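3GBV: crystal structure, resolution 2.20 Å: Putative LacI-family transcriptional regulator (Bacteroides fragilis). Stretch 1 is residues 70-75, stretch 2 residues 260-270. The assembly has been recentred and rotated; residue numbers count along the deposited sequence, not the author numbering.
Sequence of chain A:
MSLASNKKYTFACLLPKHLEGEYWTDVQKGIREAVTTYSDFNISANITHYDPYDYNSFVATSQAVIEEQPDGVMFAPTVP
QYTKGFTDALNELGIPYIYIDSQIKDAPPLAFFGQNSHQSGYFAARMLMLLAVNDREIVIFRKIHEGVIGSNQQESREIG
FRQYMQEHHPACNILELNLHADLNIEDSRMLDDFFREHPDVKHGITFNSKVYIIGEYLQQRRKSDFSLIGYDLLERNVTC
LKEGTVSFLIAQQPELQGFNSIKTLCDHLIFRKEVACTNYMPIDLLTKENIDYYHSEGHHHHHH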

ATOM      1  N   PRO A  70      24.822  23.344 -11.303  1.00 43.73           N
ATOM      2  CA  PRO A  70      24.239  22.040 -11.627  1.00 41.72           C
ATOM      3  C   PRO A  70      23.248  22.091 -12.788  1.00 40.51           C
ATOM      4  O   PRO A  70      22.650  23.129 -13.062  1.00 37.67           O
ATOM      5  N   ASP A  71      23.088  20.953 -13.460  1.00 40.36           N
ATOM      6  CA  ASP A  71      22.169  20.810 -14.587  1.00 39.08           C
ATOM      7  C   ASP A  71      20.742  20.789 -14.081  1.00 38.65           C
ATOM      8  O   ASP A  71      19.838  21.352 -14.697  1.00 37.44           O
ATOM      9  N   GLY A  72      20.551  20.106 -12.960  1.00 37.10           N
ATOM     10  CA  GLY A  72      19.234  20.010 -12.372  1.00 36.20           C
ATOM     11  C   GLY A  72      19.299  19.961 -10.860  1.00 34.88           C
ATOM     12  O   GLY A  72      20.345  19.669 -10.264  1.00 35.06           O
ATOM     13  N   VAL A  73      18.165  20.245 -10.238  1.00 31.78           N
ATOM     14  CA  VAL A  73      18.073  20.238  -8.792  1.00 31.30           C
ATOM     15  C   VAL A  73      16.774  19.611  -8.303  1.00 29.21           C
ATOM     16  O   VAL A  73      15.722  19.831  -8.886  1.00 26.35           O
HETATM   17  N   MSE A  74      16.865  18.805  -7.251  1.00 28.65           N
HETATM   18  CA  MSE A  74      15.681  18.234  -6.621  1.00 31.30           C
HETATM   19  C   MSE A  74      15.855  18.840  -5.230  1.00 31.69           C
HETATM   20  O   MSE A  74      16.986  18.953  -4.732  1.00 33.01           O
ATOM     21  N   PHE A  75      14.763  19.268  -4.613  1.00 30.62           N
ATOM     22  CA  PHE A  75      14.874  19.926  -3.325  1.00 29.29           C
ATOM     23  C   PHE A  75      13.676  19.682  -2.424  1.00 28.23           C
ATOM     24  O   PHE A  75      12.533  19.794  -2.855  1.00 25.93           O
ATOM     25  N   ASN A 260      12.306   8.701  -8.659  1.00 30.71           N
ATOM     26  CA  ASN A 260      11.567   9.474  -9.659  1.00 32.73           C
ATOM     27  C   ASN A 260      12.090  10.892  -9.879  1.00 32.79           C
ATOM     28  O   ASN A 260      12.046  11.401 -10.998  1.00 32.34           O
ATOM     29  N   SER A 261      12.578  11.538  -8.825  1.00 31.85           N
ATOM     30  CA  SER A 261      13.098  12.892  -8.975  1.00 33.33           C
ATOM     31  C   SER A 261      14.214  12.911 -10.003  1.00 32.81           C
ATOM     32  O   SER A 261      14.214  13.733 -10.921  1.00 31.00           O
ATOM     33  N   ILE A 262      15.159  11.986  -9.840  1.00 33.47           N
ATOM     34  CA  ILE A 262      16.312  11.871 -10.731  1.00 34.20           C
ATOM     35  C   ILE A 262      15.883  11.427 -12.122  1.00 34.49           C
ATOM     36  O   ILE A 262      16.376  11.940 -13.132  1.00 33.32           O
ATOM     37  N   LYS A 263      14.971  10.464 -12.174  1.00 34.82           N
ATOM     38  CA  LYS A 263      14.468   9.967 -13.450  1.00 34.74           C
ATOM     39  C   LYS A 263      13.864  11.128 -14.248  1.00 34.32           C
ATOM     40  O   LYS A 263      14.158  11.297 -15.435  1.00 32.67           O
ATOM     41  N   THR A 264      13.028  11.922 -13.581  1.00 32.71           N
ATOM     42  CA  THR A 264      12.378  13.071 -14.208  1.00 33.00           C
ATOM     43  C   THR A 264      13.404  14.067 -14.752  1.00 33.55           C
ATOM     44  O   THR A 264      13.222  14.628 -15.825  1.00 33.52           O
ATOM     45  N   LEU A 265      14.476  14.290 -14.004  1.00 33.01           N
ATOM     46  CA  LEU A 265      15.515  15.209 -14.442  1.00 33.27           C
ATOM     47  C   LEU A 265      16.244  14.648 -15.660  1.00 34.31           C
ATOM     48  O   LEU A 265      16.569  15.384 -16.592  1.00 33.84           O
ATOM     49  N   CYS A 266      16.492  13.342 -15.645  1.00 35.57           N
ATOM     50  CA  CYS A 266      17.180  12.687 -16.747  1.00 37.89           C
ATOM     51  C   CYS A 266      16.392  12.800 -18.039  1.00 39.18           C
ATOM     52  O   CYS A 266      16.894  13.321 -19.029  1.00 40.14           O
ATOM     53  N   ASP A 267      15.151  12.337 -18.043  1.00 40.25           N
ATOM     54  CA  ASP A 267      14.406  12.403 -19.286  1.00 43.39           C
ATOM     55  C   ASP A 267      13.985  13.803 -19.710  1.00 42.92           C
ATOM     56  O   ASP A 267      13.528  13.998 -20.833  1.00 43.24           O
ATOM     57  N   HIS A 268      14.157  14.785 -18.833  1.00 41.71           N
ATOM     58  CA  HIS A 268      13.818  16.153 -19.195  1.00 41.07           C
ATOM     59  C   HIS A 268      15.032  16.821 -19.822  1.00 42.75           C
ATOM     60  O   HIS A 268      14.936  17.453 -20.872  1.00 43.45           O
ATOM     61  N   LEU A 269      16.175  16.672 -19.163  1.00 44.87           N
ATOM     62  CA  LEU A 269      17.426  17.265 -19.619  1.00 45.60           C
ATOM     63  C   LEU A 269      18.125  16.416 -20.670  1.00 46.77           C
ATOM     64  O   LEU A 269      18.597  16.936 -21.676  1.00 47.37           O
ATOM     65  N   ILE A 270      18.176  15.108 -20.436  1.00 48.45           N
ATOM     66  CA  ILE A 270      18.839  14.187 -21.354  1.00 49.34           C
ATOM     67  C   ILE A 270      17.943  13.684 -22.485  1.00 50.97           C
ATOM     68  O   ILE A 270      18.261  13.864 -23.657  1.00 52.42           O
TER

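A short β-strand, G72 to F75, lies nearly antiparallel (157°) against the helix carrying residues 260-270 in a small contact made by van der Waals packing, which buries 256 Å² and has no hydrogen bond across it. The two axes approach to 8.9 Å, and three helix residues spaced four apart, S261, L265 and L269, point their CA-to-CB bonds toward the strand, so one face of the helix supplies the packing. L265 (chi1 m, chi2 t) sits at the centre: its CD1 lies 4.0 Å from V73 N and 4.2 Å from G72 C, so the methyl rests on strand backbone rather than on a side chain. G72 has no side chain; a CB there would point toward the helix and lie 3.1 Å from L265 CD2 and 3.2 Å from L269 CD1, both tight. The CA atoms of G72 and L265 are 6.4 Å apart, as are those of M74 and S261. L269, also m and t, packs where the loop enters the strand, with its CD1 3.6 Å from D71 O, 4.1 Å from D71 CB and 4.1 Å from G72 N. D71 (chi1 m) directs its CA-to-CB bond sideways, and its OD2 is hydrogen-bonded elsewhere in the structure. At the other end, selenomethionine M74 meets S261, CB to CB at 4.0 Å. Its chi1 is p, and the end of the side chain leads away from the helix, leaving the small serine (chi1 m) to fit against the base of the chain; S261 OG is hydrogen-bonded elsewhere. V73 and F75 alternate with G72 and M74 and point away. Two side-chain polar pairs lie within the helix stretch: T264 OG1 donates to N260 O at 2.7 Å, and K263 NZ forms a salt bridge with D267 OD1 at 3.3 Å, its hydrogen bond weak. These side chains lie clear of the strand.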

ATOM      1  CB  PRO A  70      23.568  21.644 -10.321  1.00 41.71           C
ATOM      2  CG  PRO A  70      23.044  22.950  -9.836  1.00 42.22           C
ATOM      3  CD  PRO A  70      24.223  23.888 -10.072  1.00 43.56           C
ATOM      4  CB  ASP A  71      22.437  19.500 -15.318  1.00 38.84           C
ATOM      5  CG  ASP A  71      23.807  19.456 -15.921  1.00 40.68           C
ATOM      6  OD1 ASP A  71      24.010  20.145 -16.944  1.00 39.58           O
ATOM      7  OD2 ASP A  71      24.677  18.750 -15.361  1.00 38.35           O
ATOM      8  CB  VAL A  73      18.105  21.675  -8.226  1.00 32.06           C
ATOM      9  CG1 VAL A  73      18.079  21.629  -6.703  1.00 31.46           C
ATOM     10  CG2 VAL A  73      19.328  22.416  -8.736  1.00 31.81           C
HETATM   11  CB  MSE A  74      15.715  16.700  -6.611  1.00 30.47           C
HETATM   12  CG  MSE A  74      16.859  16.066  -5.835  1.00 37.92           C
HETATM   13 SE   MSE A  74      16.252  15.446  -4.058  1.00 58.77          SE
HETATM   14  CE  MSE A  74      16.821  16.939  -2.889  1.00 42.83           C
ATOM     15  CB  PHE A  75      15.074  21.425  -3.592  1.00 31.15           C
ATOM     16  CG  PHE A  75      14.858  22.318  -2.397  1.00 33.53           C
ATOM     17  CD1 PHE A  75      15.524  22.091  -1.191  1.00 33.88           C
ATOM     18  CD2 PHE A  75      14.016  23.424  -2.500  1.00 35.04           C
ATOM     19  CE1 PHE A  75      15.353  22.963  -0.104  1.00 35.06           C
ATOM     20  CE2 PHE A  75      13.841  24.298  -1.426  1.00 35.22           C
ATOM     21  CZ  PHE A  75      14.511  24.067  -0.223  1.00 33.55           C
ATOM     22  CB  ASN A 260      10.089   9.532  -9.287  1.00 34.16           C
ATOM     23  CG  ASN A 260       9.344   8.295  -9.716  1.00 36.34           C
ATOM     24  OD1 ASN A 260       9.918   7.211  -9.796  1.00 38.88           O
ATOM     25  ND2 ASN A 260       8.055   8.444  -9.987  1.00 36.00           N
ATOM     26  CB  SER A 261      13.625  13.433  -7.642  1.00 34.80           C
ATOM     27  OG  SER A 261      12.555  13.726  -6.760  1.00 39.59           O
ATOM     28  CB  ILE A 262      17.330  10.851 -10.193  1.00 34.19           C
ATOM     29  CG1 ILE A 262      17.733  11.213  -8.761  1.00 33.17           C
ATOM     30  CG2 ILE A 262      18.556  10.828 -11.098  1.00 35.76           C
ATOM     31  CD1 ILE A 262      18.461  12.535  -8.637  1.00 33.44           C
ATOM     32  CB  LYS A 263      13.401   8.895 -13.215  1.00 35.54           C
ATOM     33  CG  LYS A 263      12.821   8.308 -14.499  1.00 37.77           C
ATOM     34  CD  LYS A 263      11.706   7.323 -14.198  1.00 40.38           C
ATOM     35  CE  LYS A 263      11.124   6.731 -15.472  1.00 42.73           C
ATOM     36  NZ  LYS A 263      10.601   7.788 -16.381  1.00 44.40           N
ATOM     37  CB  THR A 264      11.467  13.812 -13.214  1.00 32.17           C
ATOM     38  OG1 THR A 264      10.496  12.903 -12.665  1.00 28.97           O
ATOM     39  CG2 THR A 264      10.750  14.955 -13.922  1.00 32.20           C
ATOM     40  CB  LEU A 265      16.512  15.463 -13.307  1.00 28.91           C
ATOM     41  CG  LEU A 265      15.971  16.322 -12.167  1.00 27.33           C
ATOM     42  CD1 LEU A 265      17.012  16.461 -11.051  1.00 27.11           C
ATOM     43  CD2 LEU A 265      15.602  17.690 -12.718  1.00 24.01           C
ATOM     44  CB  CYS A 266      17.428  11.205 -16.440  1.00 36.09           C
ATOM     45  SG  CYS A 266      18.753  10.900 -15.253  1.00 38.04           S
ATOM     46  CB  ASP A 267      13.214  11.430 -19.264  1.00 46.13           C
ATOM     47  CG  ASP A 267      12.404  11.527 -18.009  1.00 48.08           C
ATOM     48  OD1 ASP A 267      11.576  10.615 -17.775  1.00 48.23           O
ATOM     49  OD2 ASP A 267      12.590  12.513 -17.265  1.00 51.83           O
ATOM     50  CB  HIS A 268      13.392  16.961 -17.972  1.00 39.25           C
ATOM     51  CG  HIS A 268      13.215  18.421 -18.251  1.00 37.84           C
ATOM     52  ND1 HIS A 268      12.254  18.903 -19.114  1.00 38.55           N
ATOM     53  CD2 HIS A 268      13.881  19.505 -17.788  1.00 37.27           C
ATOM     54  CE1 HIS A 268      12.335  20.221 -19.170  1.00 35.81           C
ATOM     55  NE2 HIS A 268      13.314  20.611 -18.376  1.00 36.04           N
ATOM     56  CB  LEU A 269      18.362  17.480 -18.424  1.00 44.67           C
ATOM     57  CG  LEU A 269      17.858  18.463 -17.358  1.00 45.05           C
ATOM     58  CD1 LEU A 269      18.635  18.281 -16.054  1.00 45.43           C
ATOM     59  CD2 LEU A 269      17.987  19.886 -17.876  1.00 42.46           C
ATOM     60  CB  ILE A 270      19.409  12.962 -20.596  1.00 48.44           C
ATOM     61  CG1 ILE A 270      20.269  13.430 -19.415  1.00 47.69           C
ATOM     62  CG2 ILE A 270      20.249  12.109 -21.546  1.00 48.68           C
ATOM     63  CD1 ILE A 270      20.845  12.300 -18.571  1.00 45.29           C
TER